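Local coordinates for MdcE (Pseudomonas aeruginosa, PDB 5VIP), which is the gamma subunit of a biotin-independent malonate decarboxylase and probably takes part in decarboxylating the malonyl group carried as a thioester on an acyl-carrier protein, at residues G55-F60 / A101-A106; E93-D98 / R142-P147. All coordinates share one frame; numbering follows the deposited sequence.

Contact 1: residues G55-F60 / A101-A106; sequences GYPVRF and APRKRA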
loop_
_atom_site.group_PDB
_atom_site.type_symbol
_atom_site.label_atom_id
_atom_site.label_comp_id
_atom_site.label_asym_id
_atom_site.label_seq_id
_atom_site.Cartn_x
_atom_site.Cartn_y
_atom_site.Cartn_z
ATOM N N GLY A 55 15.641 22.205 -15.503
ATOM C CA GLY A 55 16.872 22.395 -14.757
ATOM C C GLY A 55 16.863 21.729 -13.392
ATOM O O GLY A 55 17.820 21.869 -12.629
ATOM N N TYR A 56 15.785 21.010 -13.077
ATOM C CA TYR A 56 15.678 20.320 -11.790
ATOM C C TYR A 56 16.004 18.834 -11.947
ATOM O O TYR A 56 15.515 18.191 -12.873
ATOM C CB TYR A 56 14.274 20.502 -11.184
ATOM C CG TYR A 56 14.232 20.184 -9.706
ATOM C CD1 TYR A 56 13.961 18.896 -9.257
ATOM C CD2 TYR A 56 14.505 21.162 -8.762
ATOM C CE1 TYR A 56 13.949 18.603 -7.907
ATOM C CE2 TYR A 56 14.488 20.881 -7.416
ATOM C CZ TYR A 56 14.212 19.600 -6.993
ATOM O OH TYR A 56 14.204 19.322 -5.647
ATOM N N PRO A 57 16.830 18.285 -11.036
ATOM C CA PRO A 57 17.215 16.867 -11.108
ATOM C C PRO A 57 16.014 15.927 -10.926
ATOM O O PRO A 57 15.245 16.123 -9.993
ATOM C CB PRO A 57 18.213 16.712 -9.951
ATOM C CG PRO A 57 17.881 17.832 -9.001
ATOM C CD PRO A 57 17.438 18.968 -9.878
ATOM N N VAL A 58 15.848 14.950 -11.817
ATOM C CA VAL A 58 14.760 13.977 -11.696
ATOM C C VAL A 58 15.232 12.548 -11.960
ATOM O O VAL A 58 16.239 12.325 -12.634
ATOM C CB VAL A 58 13.580 14.288 -12.663
ATOM C CG1 VAL A 58 13.172 15.746 -12.578
ATOM C CG2 VAL A 58 13.928 13.925 -14.092
ATOM N N ARG A 59 14.498 11.580 -11.420
ATOM C CA ARG A 59 14.720 10.180 -11.750
ATOM C C ARG A 59 13.399 9.575 -12.213
ATOM O O ARG A 59 12.395 9.635 -11.496
ATOM C CB ARG A 59 15.299 9.417 -10.548
ATOM C CG ARG A 59 15.303 7.896 -10.694
ATOM C CD ARG A 59 16.111 7.240 -9.562
ATOM N NE ARG A 59 17.550 7.401 -9.774
ATOM C CZ ARG A 59 18.497 6.659 -9.198
ATOM N NH1 ARG A 59 18.172 5.688 -8.345
ATOM N NH2 ARG A 59 19.777 6.885 -9.482
ATOM N N PHE A 60 13.396 9.030 -13.428
ATOM C CA PHE A 60 12.231 8.342 -13.984
ATOM C C PHE A 60 12.232 6.877 -13.550
ATOM O O PHE A 60 13.271 6.221 -13.557
ATOM C CB PHE A 60 12.219 8.411 -15.522
ATOM C CG PHE A 60 12.002 9.797 -16.089
ATOM C CD1 PHE A 60 10.721 10.266 -16.352
ATOM C CD2 PHE A 60 13.083 10.616 -16.391
ATOM C CE1 PHE A 60 10.520 11.531 -16.891
ATOM C CE2 PHE A 60 12.889 11.885 -16.927
ATOM C CZ PHE A 60 11.606 12.340 -17.177
ATOM N N ALA A 101 22.320 16.745 -0.405
ATOM C CA ALA A 101 22.122 17.662 -1.523
ATOM C C ALA A 101 21.157 18.795 -1.182
ATOM O O ALA A 101 20.219 18.609 -0.406
ATOM C CB ALA A 101 21.631 16.891 -2.746
ATOM N N PRO A 102 21.392 19.983 -1.765
ATOM C CA PRO A 102 20.469 21.115 -1.618
ATOM C C PRO A 102 19.161 20.860 -2.355
ATOM O O PRO A 102 18.133 21.443 -2.021
ATOM C CB PRO A 102 21.240 22.280 -2.247
ATOM C CG PRO A 102 22.156 21.626 -3.239
ATOM C CD PRO A 102 22.560 20.326 -2.597
ATOM N N ARG A 103 19.212 19.989 -3.358
ATOM C CA ARG A 103 18.037 19.640 -4.143
ATOM C C ARG A 103 17.814 18.130 -4.157
ATOM O O ARG A 103 18.609 17.389 -4.737
ATOM C CB ARG A 103 18.184 20.128 -5.584
ATOM C CG ARG A 103 18.127 21.630 -5.794
ATOM C CD ARG A 103 18.716 21.949 -7.164
ATOM N NE ARG A 103 18.028 23.054 -7.816
ATOM C CZ ARG A 103 18.032 23.256 -9.129
ATOM N NH1 ARG A 103 18.696 22.423 -9.923
ATOM N NH2 ARG A 103 17.376 24.289 -9.646
ATOM N N LYS A 104 16.736 17.674 -3.527
ATOM C CA LYS A 104 16.347 16.268 -3.617
ATOM C C LYS A 104 15.745 16.012 -4.993
ATOM O O LYS A 104 14.838 16.724 -5.407
ATOM C CB LYS A 104 15.330 15.904 -2.534
ATOM C CG LYS A 104 15.625 16.455 -1.159
ATOM C CD LYS A 104 16.802 15.763 -0.526
ATOM C CE LYS A 104 16.791 15.961 0.973
ATOM N NZ LYS A 104 17.777 15.048 1.610
ATOM N N ARG A 105 16.233 14.996 -5.696
ATOM C CA ARG A 105 15.771 14.759 -7.051
ATOM C C ARG A 105 14.303 14.341 -7.057
ATOM O O ARG A 105 13.817 13.690 -6.121
ATOM C CB ARG A 105 16.633 13.700 -7.743
ATOM C CG ARG A 105 16.272 12.265 -7.409
ATOM C CD ARG A 105 17.357 11.337 -7.913
ATOM N NE ARG A 105 18.617 11.575 -7.215
ATOM C CZ ARG A 105 19.758 10.965 -7.506
ATOM N NH1 ARG A 105 19.812 10.085 -8.499
ATOM N NH2 ARG A 105 20.847 11.245 -6.806
ATOM N N ALA A 106 13.590 14.742 -8.102
ATOM C CA ALA A 106 12.196 14.352 -8.223
ATOM C C ALA A 106 12.138 12.888 -8.621
ATOM O O ALA A 106 13.011 12.390 -9.335
ATOM C CB ALA A 106 11.461 15.225 -9.236
#
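Tyr56 turns CG anti to its backbone N (chi1 -163°), laying the ring along the 101-106 segment, and Arg103, with CG anti to its carbonyl carbon and the chain bent at chi3, reaches back past it in the reverse direction. Tyr56 CD2 sits over the centre of the Arg103 guanidinium, although the two planes are 48° apart. Arg103 NH1 bonds Gly55 O at 2.9 Å; NH1 is tilted from the carbonyl plane of Gly55, and Gly55 O lies off the guanidinium plane. Tyr56 OH donates to Lys104 O over 2.7 Å, anchoring the hydroxyl end of the ring to the backbone of the loop. Ala106 N lies at the ring edge, 3.9 Å from Tyr56 CE1.

Here the loop that follows helix 81-97 enters strand 106-113, which pairs in parallel with strand 56-63 and so closes a beta-alpha-beta crossover. The first rungs are backbone bonds on both sides of Val58: Ala106 N donates to Pro57 O at 2.9 Å, and Arg59 N to Ala106 O at 2.7 Å. Val58 and Ala106 share one face of the sheet, with Val58 CG1 3.8 Å from Ala106 CB.

Arg59 and Arg105 both extend toward helix 81-97, packing on Ala94, with Arg105 also on Ala97. Arg105 places CG between its backbone N and carbonyl carbon (chi1 82°), and its CD comes 3.9 Å from Arg59 CB. The guanidinium planes are perpendicular, with Arg59 NH2 and Arg105 NH1 3.3 Å apart. Both arginines gather round Asp50 of the neighbouring strand 46-53, whose OD1 forms salt bridges with Arg59 NE and Arg105 NH1. Glu93 takes Arg59 NH1 and Asp98 takes Arg105 NH2, so acidic partners probably offset the close approach of like charges.

Contact 2: residues E93-D98 / R142-P147; sequences EALEAD and RLAGHP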
loop_
_atom_site.group_PDB
_atom_site.type_symbol
_atom_site.label_atom_id
_atom_site.label_comp_id
_atom_site.label_asym_id
_atom_site.label_seq_id
_atom_site.Cartn_x
_atom_site.Cartn_y
_atom_site.Cartn_z
ATOM N N GLU A 93 18.219 4.214 -3.294
ATOM C CA GLU A 93 19.492 4.664 -3.859
ATOM C C GLU A 93 19.490 6.184 -4.036
ATOM O O GLU A 93 20.427 6.860 -3.633
ATOM C CB GLU A 93 19.776 3.975 -5.198
ATOM C CG GLU A 93 21.026 4.513 -5.894
ATOM C CD GLU A 93 21.271 3.900 -7.270
ATOM O OE1 GLU A 93 20.318 3.803 -8.077
ATOM O OE2 GLU A 93 22.429 3.520 -7.545
ATOM N N ALA A 94 18.426 6.715 -4.630
ATOM C CA ALA A 94 18.295 8.156 -4.808
ATOM C C ALA A 94 18.201 8.894 -3.470
ATOM O O ALA A 94 18.802 9.954 -3.298
ATOM C CB ALA A 94 17.079 8.474 -5.677
ATOM N N LEU A 95 17.446 8.336 -2.529
ATOM C CA LEU A 95 17.250 8.968 -1.224
ATOM C C LEU A 95 18.583 9.142 -0.489
ATOM O O LEU A 95 18.869 10.210 0.070
ATOM C CB LEU A 95 16.269 8.139 -0.383
ATOM C CG LEU A 95 15.931 8.555 1.052
ATOM C CD1 LEU A 95 15.222 9.901 1.078
ATOM C CD2 LEU A 95 15.070 7.496 1.725
ATOM N N GLU A 96 19.401 8.096 -0.518
ATOM C CA GLU A 96 20.690 8.102 0.169
ATOM C C GLU A 96 21.696 9.019 -0.519
ATOM O O GLU A 96 22.486 9.682 0.140
ATOM C CB GLU A 96 21.242 6.678 0.257
ATOM C CG GLU A 96 20.370 5.740 1.098
ATOM C CD GLU A 96 20.320 6.136 2.568
ATOM O OE1 GLU A 96 21.389 6.441 3.135
ATOM O OE2 GLU A 96 19.217 6.146 3.159
ATOM N N ALA A 97 21.653 9.060 -1.846
ATOM C CA ALA A 97 22.553 9.918 -2.617
ATOM C C ALA A 97 22.289 11.409 -2.384
ATOM O O ALA A 97 23.224 12.211 -2.381
ATOM C CB ALA A 97 22.444 9.591 -4.103
ATOM N N ASP A 98 21.024 11.779 -2.184
ATOM C CA ASP A 98 20.654 13.187 -2.022
ATOM C C ASP A 98 20.524 13.615 -0.569
ATOM O O ASP A 98 20.045 14.714 -0.286
ATOM C CB ASP A 98 19.334 13.482 -2.736
ATOM C CG ASP A 98 19.436 13.327 -4.229
ATOM O OD1 ASP A 98 20.572 13.220 -4.740
ATOM O OD2 ASP A 98 18.381 13.323 -4.895
ATOM N N ARG A 142 9.293 10.752 -0.156
ATOM C CA ARG A 142 8.369 11.884 -0.129
ATOM C C ARG A 142 8.492 12.677 1.177
ATOM O O ARG A 142 8.605 13.903 1.152
ATOM C CB ARG A 142 6.916 11.410 -0.330
ATOM C CG ARG A 142 5.856 12.522 -0.216
ATOM C CD ARG A 142 4.435 12.042 -0.604
ATOM N NE ARG A 142 4.096 10.750 0.010
ATOM C CZ ARG A 142 3.876 10.570 1.312
ATOM N NH1 ARG A 142 3.955 11.592 2.158
ATOM N NH2 ARG A 142 3.588 9.357 1.778
ATOM N N LEU A 143 8.477 11.979 2.311
ATOM C CA LEU A 143 8.574 12.639 3.610
ATOM C C LEU A 143 9.901 13.389 3.764
ATOM O O LEU A 143 9.964 14.398 4.460
ATOM C CB LEU A 143 8.412 11.623 4.753
ATOM C CG LEU A 143 7.021 10.983 4.883
ATOM C CD1 LEU A 143 7.047 9.826 5.864
ATOM C CD2 LEU A 143 5.996 12.024 5.310
ATOM N N ALA A 144 10.949 12.885 3.119
ATOM C CA ALA A 144 12.276 13.500 3.203
ATOM C C ALA A 144 12.413 14.718 2.289
ATOM O O ALA A 144 13.422 15.426 2.341
ATOM C CB ALA A 144 13.352 12.470 2.871
ATOM N N GLY A 145 11.414 14.957 1.442
ATOM C CA GLY A 145 11.429 16.120 0.577
ATOM C C GLY A 145 11.655 15.872 -0.905
ATOM O O GLY A 145 11.797 16.820 -1.670
ATOM N N HIS A 146 11.697 14.614 -1.331
ATOM C CA HIS A 146 11.711 14.339 -2.766
ATOM C C HIS A 146 10.329 14.567 -3.356
ATOM O O HIS A 146 9.347 14.000 -2.874
ATOM C CB HIS A 146 12.161 12.910 -3.057
ATOM C CG HIS A 146 13.596 12.648 -2.728
ATOM N ND1 HIS A 146 14.589 12.647 -3.685
ATOM C CD2 HIS A 146 14.205 12.372 -1.549
ATOM C CE1 HIS A 146 15.750 12.382 -3.108
ATOM N NE2 HIS A 146 15.543 12.207 -1.814
ATOM N N PRO A 147 10.233 15.416 -4.396
ATOM C CA PRO A 147 8.936 15.503 -5.064
ATOM C C PRO A 147 8.646 14.196 -5.787
ATOM O O PRO A 147 9.476 13.735 -6.572
ATOM C CB PRO A 147 9.114 16.669 -6.047
ATOM C CG PRO A 147 10.286 17.457 -5.502
ATOM C CD PRO A 147 11.185 16.431 -4.882
HETATM O O HOH W 1 17.496 12.472 0.181
#
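His146 reaches from just beyond helix 127-143 to the last turn of helix 81-97, meeting Leu95 and Asp98. With CG opposite the carbonyl carbon (chi1 -68°), the imidazole points at the 93-98 segment, NE2 and CE1 leading. Leu95 meets it from the helix side: CG anti to the backbone N, followed by a turn at chi2 (64°), packs CD1 against both Ala144 CB and the ring. That one methyl lies 3.6 Å from Ala144 CB and 3.7 Å from His146 NE2. The backbone of Leu95 is also close, its CA 3.7 Å from His146 NE2.

These are the C-terminal ends of two helices, each of which leads on into a strand of the central mostly parallel sheet, 106-113 and 148-152. Helix 127-143 is finished by a Schellman motif at Gly145, where the backbone angles would jam a CB against the carbonyl O of Ala144 and so call for glycine. The chain turns there, and His146 CB points toward helix 81-97. Helix 81-97 ends where Asp98 leaves helical geometry, its CB directed toward the histidine.

The Asp98 carboxylate lies nearly coplanar with the imidazole, 15° apart, and meets its edge: OD2 is 3.3 Å from His146 CE1. The carboxylate beside CE1 would probably polarise that C-H. His146 ND1, at 4.0 Å from Asp98 OD2, is not bonded to it; a hydrogen bond with the carbonyl O of Arg105, whose guanidinium in turn forms a salt bridge with Asp98 OD1, restrains the ring's rotation from that side. The other nitrogen, NE2, adds to the restraint by holding a water at 2.8 Å, and this water donates to Leu95 O over 2.6 Å, a carbonyl near the helix end.

In the fold
Helix 81-97 lies between the two strands of contact 1 along the chain and supplies a segment of contact 2: contact 1 joins strands 56-63 and 106-113 at the two ends of the crossover, while contact 2 sets the end of the helix against the neighbouring helix 127-143. Contact 1 is the larger and only partly buried, with exposed residues at its loop end, and relies on four direct hydrogen bonds, all to backbone carbonyls. Contact 2 is smaller and buried; its helix ends meet through apolar packing and a bridging water. The centres of contacts 1 and 2 lie about 9 Å apart. Glu93 and Asp98 of contact 2 serve as anions for arginines of contact 1.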